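Local coordinates for protein B-agarase (Agarivorans gilvus, PDB 5Z6P) that probably hydrolyses beta-galactosidic linkages of agarose, as a beta-agarase of glycoside hydrolase family 50, at residues 510-515 against 627-632. Sequence-based numbering, arbitrary orientation.
Sequences KSWGRM and PEVVRA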
# COMPACT_ATOMS: atom_id res chain seq x y z
N LYS A 510 2.44 -11.50 0.45
CA LYS A 510 2.70 -12.47 1.52
C LYS A 510 3.90 -12.01 2.38
O LYS A 510 4.74 -11.24 1.92
CB LYS A 510 2.95 -13.87 0.93
CG LYS A 510 1.75 -14.47 0.24
CD LYS A 510 1.99 -15.93 -0.15
CE LYS A 510 0.78 -16.52 -0.89
NZ LYS A 510 -0.49 -16.46 -0.09
N SER A 511 3.96 -12.49 3.62
CA SER A 511 5.07 -12.16 4.51
C SER A 511 6.32 -13.03 4.27
O SER A 511 6.65 -13.88 5.09
CB SER A 511 4.62 -12.28 5.97
OG SER A 511 3.63 -11.32 6.29
N TRP A 512 7.01 -12.80 3.15
CA TRP A 512 8.10 -13.71 2.73
C TRP A 512 9.35 -13.55 3.59
O TRP A 512 10.27 -14.37 3.54
CB TRP A 512 8.49 -13.47 1.27
CG TRP A 512 7.47 -13.83 0.25
CD1 TRP A 512 6.66 -12.97 -0.46
CD2 TRP A 512 7.14 -15.15 -0.19
NE1 TRP A 512 5.88 -13.69 -1.33
CE2 TRP A 512 6.14 -15.02 -1.18
CE3 TRP A 512 7.60 -16.44 0.16
CZ2 TRP A 512 5.59 -16.13 -1.83
CZ3 TRP A 512 7.05 -17.53 -0.49
CH2 TRP A 512 6.07 -17.37 -1.48
N GLY A 513 9.40 -12.46 4.35
CA GLY A 513 10.56 -12.11 5.13
C GLY A 513 10.96 -10.66 4.91
O GLY A 513 11.15 -10.21 3.78
N ARG A 514 11.08 -9.91 6.00
CA ARG A 514 11.42 -8.50 5.92
C ARG A 514 12.91 -8.27 6.10
O ARG A 514 13.49 -8.62 7.13
CB ARG A 514 10.64 -7.71 6.98
CG ARG A 514 10.92 -6.21 6.98
CD ARG A 514 10.21 -5.55 8.15
NE ARG A 514 10.31 -4.10 8.08
CZ ARG A 514 9.27 -3.28 8.08
NH1 ARG A 514 8.04 -3.77 8.17
NH2 ARG A 514 9.45 -1.97 8.00
N MET A 515 13.54 -7.70 5.08
CA MET A 515 14.97 -7.44 5.12
C MET A 515 15.31 -6.45 6.24
O MET A 515 14.46 -5.64 6.61
CB MET A 515 15.47 -6.91 3.79
CG MET A 515 15.34 -7.88 2.65
SD MET A 515 16.20 -7.31 1.19
CE MET A 515 15.08 -6.04 0.62
N PRO A 627 16.19 -11.13 -1.57
CA PRO A 627 16.81 -11.72 -2.77
C PRO A 627 16.36 -13.16 -2.99
O PRO A 627 16.08 -13.56 -4.11
CB PRO A 627 18.31 -11.65 -2.47
CG PRO A 627 18.43 -10.48 -1.54
CD PRO A 627 17.19 -10.51 -0.68
N GLU A 628 16.24 -13.91 -1.91
CA GLU A 628 15.83 -15.31 -2.01
C GLU A 628 14.48 -15.52 -2.70
O GLU A 628 14.38 -16.32 -3.63
CB GLU A 628 15.82 -15.94 -0.62
CG GLU A 628 17.21 -16.07 -0.01
CD GLU A 628 17.70 -14.80 0.68
OE1 GLU A 628 16.95 -13.79 0.72
OE2 GLU A 628 18.84 -14.82 1.19
N VAL A 629 13.43 -14.80 -2.29
CA VAL A 629 12.11 -15.05 -2.86
C VAL A 629 11.97 -14.37 -4.24
O VAL A 629 11.21 -14.82 -5.08
CB VAL A 629 10.96 -14.62 -1.89
CG1 VAL A 629 11.04 -15.42 -0.57
CG2 VAL A 629 10.97 -13.12 -1.61
N VAL A 630 12.75 -13.33 -4.50
CA VAL A 630 12.77 -12.76 -5.84
C VAL A 630 13.43 -13.73 -6.84
O VAL A 630 12.89 -13.98 -7.90
CB VAL A 630 13.50 -11.39 -5.89
CG1 VAL A 630 13.73 -10.95 -7.34
CG2 VAL A 630 12.69 -10.31 -5.13
N ARG A 631 14.57 -14.30 -6.48
CA ARG A 631 15.19 -15.31 -7.34
C ARG A 631 14.23 -16.50 -7.53
O ARG A 631 14.13 -17.04 -8.62
CB ARG A 631 16.54 -15.76 -6.78
CG ARG A 631 17.65 -14.74 -6.97
CD ARG A 631 19.06 -15.28 -6.70
NE ARG A 631 19.49 -14.99 -5.33
CZ ARG A 631 19.49 -15.91 -4.40
NH1 ARG A 631 19.09 -17.11 -4.74
NH2 ARG A 631 19.86 -15.65 -3.15
N ALA A 632 13.48 -16.86 -6.50
CA ALA A 632 12.55 -17.97 -6.65
C ALA A 632 11.45 -17.62 -7.66
O ALA A 632 11.04 -18.45 -8.48
CB ALA A 632 11.95 -18.35 -5.32
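In the glycoside hydrolase part of the chain, the loop after strand 501-506 packs against the first turn of helix 627-634, with Trp512 meeting Val629 and Met515 meeting Pro627. Val629 CG1 spans from Trp512 CB to Trp512 CE3, 3.7 Å from each, while Val629 CG2 stays near the root of the side chain, 3.8 Å from Trp512 CB. Val629 CB stands 3.9 Å above the plane of the Trp512 ring, toward the rim of one face; Lys510 CB lies over the rim of the opposite face. Trp512 CG is anti to its carbonyl carbon (chi1 -67°), which sets the ring between these two neighbours. A compact branched valine suits the helix here, packing its two methyls against the CB and ring of a buried tryptophan that also meets Tyr598 edge-to-face and Phe599. At the exposed end, Met515 SD reaches Pro627 CD at 3.8 Å, a purely apolar touch by a flexible thioether. Proline fits the first turn, where its nitrogen needs no hydrogen-bond partner. Asn626 ties the two parts together: its OD1 accepts from Val629 N, consistent with an asparagine N-cap typical of helix starts, and its ND2 donates to Gly513 O in the neighbouring loop.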